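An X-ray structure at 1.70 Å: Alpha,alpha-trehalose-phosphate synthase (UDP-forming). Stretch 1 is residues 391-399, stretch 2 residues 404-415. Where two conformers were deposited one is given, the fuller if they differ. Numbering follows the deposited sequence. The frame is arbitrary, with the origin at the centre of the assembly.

Stretch 1 391-399: GVLVLSEFA
Stretch 2 404-415: ELTGALLVNPYD

Two neighbouring parallel strands, Val392–Ser396 and Leu409–Val411, run in the same N-to-C sense with 25° between their axes and a closest approach of 4.6 Å. The register pairs Val394 with Leu409, Leu395 with Leu410 and Ser396 with Val411, at CA-to-CA distances of 4.8, 4.9 and 5.0 Å. Backbone torsions are extended: -108/132 at Val392, -94/124 at Leu393, -102/119 at Val394, -133/134 at Leu395 and -68/136 at Ser396; then -77/105 at Leu409, -84/135 at Leu410 and -136/159 at Val411.

Four hydrogen bonds form the ladder, alternating as parallel pairing demands: Leu409 N gives to Leu393 O, Leu395 N to Leu409 O, Val411 N to Leu395 O, and Glu397 N to Val411 O, each 2.9 Å, with N-H...O angles of 145–166°. Leu395, Leu409 and Val411 thus use both their N and O across the seam. Three of the carbonyls also receive CA-H contacts: Leu409 O lies 3.4 Å from Val394 CA, Leu395 O 3.2 Å from Leu410 CA, and Val411 O 3.4 Å from Ser396 CA. Upstream of the ladder, water 1 bridges the stretches, accepting from Leu393 N (3.1 Å) and donating to Gly407 O (3.1 Å).

Val394, Ser396, Leu409 and Val411 share one face. Val394 (chi1 t) sets CG1 4.0 Å from Val411 CG2 (chi1 m), while Val392 CG1 meets Leu409 CD1 at 4.0 Å; Leu409 is m,t. On the face of Leu395 and Leu410, Leu395 (t,p) places CB 3.7 Å from Ala408 CB and CD2 4.0 Å from CD2 of Leu410 (m,t). Leu393, also t,p, brings CD2 to 3.7 Å from CD1 of Leu405 (m,t).

Type I turns at Leu405–Ala408, Ser396–Ala399 and Asn412–Asp415 are closed by Ala408 N to Leu405 O (3.1 Å), Ala399 N to Ser396 O (3.1 Å) and Asp415 N to Asn412 O (2.9 Å). In the latter two, the first side chain also accepts from a backbone amide: Phe398 N to Ser396 OG (chi1 t) and Tyr414 N to Asn412 OD1 (chi1 t, chi2 -33°), both 3.0 Å. Water 2 donates to Glu397 OE2 (2.6 Å; chi1 p, chi2 t) and accepts a weak 3.4 Å bond from Asn412 ND2; Glu397 OE1 is satisfied elsewhere in the structure.

Phe398 (chi1 m, chi2 -69°) presents its ring edge to Pro413, with CD2 3.7 Å from Pro413 CD, and its CE2 lies 4.0 Å from CD2 of Tyr414 (chi1 m, chi2 -85°), at the edge of the tyrosine ring.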

# COMPACT_ATOMS: atom_id res chain seq x y z
N GLY A 391 4.03 3.06 -33.56
CA GLY A 391 4.49 3.77 -32.38
C GLY A 391 4.93 2.83 -31.27
O GLY A 391 4.70 1.62 -31.31
N VAL A 392 5.58 3.42 -30.26
CA VAL A 392 6.12 2.70 -29.12
C VAL A 392 5.28 3.01 -27.89
O VAL A 392 4.98 4.18 -27.62
CB VAL A 392 7.58 3.09 -28.84
CG1 VAL A 392 8.09 2.39 -27.57
CG2 VAL A 392 8.45 2.78 -30.04
N LEU A 393 4.89 1.97 -27.16
CA LEU A 393 4.12 2.14 -25.93
C LEU A 393 5.07 2.18 -24.75
O LEU A 393 5.84 1.23 -24.53
CB LEU A 393 3.11 1.01 -25.76
CG LEU A 393 2.33 0.97 -24.44
CD1 LEU A 393 1.41 2.17 -24.33
CD2 LEU A 393 1.55 -0.32 -24.35
N VAL A 394 5.00 3.26 -23.97
CA VAL A 394 5.69 3.37 -22.69
C VAL A 394 4.63 3.14 -21.62
O VAL A 394 3.65 3.89 -21.55
CB VAL A 394 6.35 4.74 -22.51
CG1 VAL A 394 6.97 4.86 -21.13
CG2 VAL A 394 7.44 4.94 -23.58
N LEU A 395 4.81 2.10 -20.80
CA LEU A 395 3.72 1.57 -19.99
C LEU A 395 4.17 1.36 -18.55
O LEU A 395 5.24 0.79 -18.32
CB LEU A 395 3.23 0.23 -20.56
CG LEU A 395 2.07 -0.47 -19.83
CD1 LEU A 395 0.85 0.41 -19.82
CD2 LEU A 395 1.74 -1.81 -20.49
N SER A 396 3.34 1.79 -17.60
CA SER A 396 3.62 1.57 -16.18
C SER A 396 3.53 0.09 -15.83
O SER A 396 2.57 -0.59 -16.20
CB SER A 396 2.61 2.34 -15.33
OG SER A 396 2.68 1.91 -13.97
N GLU A 397 4.51 -0.38 -15.05
CA GLU A 397 4.47 -1.75 -14.56
C GLU A 397 3.35 -2.00 -13.57
O GLU A 397 3.12 -3.16 -13.21
CB GLU A 397 5.80 -2.11 -13.89
CG GLU A 397 6.12 -1.27 -12.68
CD GLU A 397 7.37 -1.78 -12.00
OE1 GLU A 397 7.27 -2.70 -11.16
OE2 GLU A 397 8.46 -1.27 -12.33
N PHE A 398 2.68 -0.95 -13.09
CA PHE A 398 1.56 -1.11 -12.17
C PHE A 398 0.21 -1.05 -12.87
O PHE A 398 -0.83 -0.99 -12.18
CB PHE A 398 1.61 -0.04 -11.09
CG PHE A 398 2.89 -0.04 -10.29
CD1 PHE A 398 3.19 -1.08 -9.43
CD2 PHE A 398 3.79 1.01 -10.42
CE1 PHE A 398 4.36 -1.07 -8.69
CE2 PHE A 398 4.97 1.02 -9.69
CZ PHE A 398 5.25 -0.01 -8.83
N ALA A 399 0.20 -1.03 -14.19
CA ALA A 399 -1.04 -1.20 -14.95
C ALA A 399 -1.24 -2.68 -15.23
O ALA A 399 -0.29 -3.41 -15.56
CB ALA A 399 -0.99 -0.42 -16.27
N GLU A 404 0.48 -8.36 -20.05
CA GLU A 404 0.24 -8.84 -21.41
C GLU A 404 1.10 -8.14 -22.44
O GLU A 404 1.64 -8.79 -23.34
CB GLU A 404 -1.23 -8.64 -21.79
CG GLU A 404 -2.20 -9.48 -20.98
CD GLU A 404 -3.66 -9.13 -21.28
OE1 GLU A 404 -4.22 -8.24 -20.60
OE2 GLU A 404 -4.22 -9.75 -22.20
N LEU A 405 1.24 -6.82 -22.33
CA LEU A 405 1.92 -6.02 -23.36
C LEU A 405 3.43 -6.03 -23.11
O LEU A 405 4.05 -5.02 -22.75
CB LEU A 405 1.34 -4.61 -23.39
CG LEU A 405 -0.17 -4.57 -23.69
CD1 LEU A 405 -0.69 -3.14 -23.70
CD2 LEU A 405 -0.51 -5.28 -25.01
N THR A 406 4.01 -7.21 -23.31
CA THR A 406 5.42 -7.41 -23.02
C THR A 406 6.33 -6.66 -23.99
O THR A 406 7.53 -6.54 -23.71
CB THR A 406 5.75 -8.90 -23.04
OG1 THR A 406 5.35 -9.47 -24.29
CG2 THR A 406 5.01 -9.61 -21.90
N GLY A 407 5.80 -6.17 -25.11
CA GLY A 407 6.58 -5.35 -26.03
C GLY A 407 6.62 -3.88 -25.67
O GLY A 407 7.33 -3.11 -26.33
N ALA A 408 5.86 -3.45 -24.67
CA ALA A 408 5.98 -2.08 -24.20
C ALA A 408 7.34 -1.87 -23.55
O ALA A 408 7.97 -2.81 -23.08
CB ALA A 408 4.88 -1.75 -23.18
N LEU A 409 7.78 -0.62 -23.55
CA LEU A 409 8.85 -0.18 -22.66
C LEU A 409 8.19 -0.01 -21.30
O LEU A 409 7.46 0.95 -21.08
CB LEU A 409 9.50 1.11 -23.14
CG LEU A 409 10.37 1.04 -24.41
CD1 LEU A 409 10.96 2.42 -24.72
CD2 LEU A 409 11.51 0.01 -24.24
N LEU A 410 8.43 -0.96 -20.39
CA LEU A 410 7.82 -0.93 -19.07
C LEU A 410 8.64 -0.06 -18.13
O LEU A 410 9.86 -0.17 -18.08
CB LEU A 410 7.73 -2.34 -18.49
CG LEU A 410 6.86 -3.27 -19.34
CD1 LEU A 410 7.11 -4.72 -18.99
CD2 LEU A 410 5.37 -2.90 -19.16
N VAL A 411 7.95 0.80 -17.37
CA VAL A 411 8.65 1.71 -16.47
C VAL A 411 7.96 1.76 -15.11
O VAL A 411 6.77 1.43 -14.96
CB VAL A 411 8.74 3.14 -17.04
CG1 VAL A 411 9.53 3.13 -18.34
CG2 VAL A 411 7.35 3.72 -17.27
N ASN A 412 8.72 2.19 -14.13
CA ASN A 412 8.19 2.48 -12.81
C ASN A 412 7.93 3.97 -12.75
O ASN A 412 8.89 4.76 -12.77
CB ASN A 412 9.19 2.05 -11.73
CG ASN A 412 8.64 2.20 -10.32
OD1 ASN A 412 7.86 3.10 -10.05
ND2 ASN A 412 9.08 1.33 -9.40
N PRO A 413 6.67 4.42 -12.68
CA PRO A 413 6.40 5.87 -12.75
C PRO A 413 6.89 6.65 -11.54
O PRO A 413 6.94 7.89 -11.61
CB PRO A 413 4.87 5.94 -12.88
CG PRO A 413 4.38 4.67 -12.26
CD PRO A 413 5.44 3.63 -12.53
N TYR A 414 7.28 5.98 -10.45
CA TYR A 414 7.94 6.65 -9.34
C TYR A 414 9.40 6.94 -9.61
O TYR A 414 10.07 7.54 -8.76
CB TYR A 414 7.81 5.81 -8.08
CG TYR A 414 6.36 5.67 -7.66
CD1 TYR A 414 5.75 6.64 -6.89
CD2 TYR A 414 5.60 4.59 -8.09
CE1 TYR A 414 4.43 6.54 -6.51
CE2 TYR A 414 4.26 4.46 -7.71
CZ TYR A 414 3.69 5.45 -6.93
OH TYR A 414 2.38 5.35 -6.53
N ASP A 415 9.91 6.55 -10.76
CA ASP A 415 11.29 6.80 -11.16
C ASP A 415 11.22 7.73 -12.37
O ASP A 415 11.18 7.26 -13.51
CB ASP A 415 11.97 5.48 -11.46
CG ASP A 415 13.45 5.62 -11.74
OD1 ASP A 415 13.93 6.75 -11.95
OD2 ASP A 415 14.13 4.57 -11.76
O HOH W 1 6.09 -0.79 -27.93
O HOH W 2 10.50 -1.41 -10.77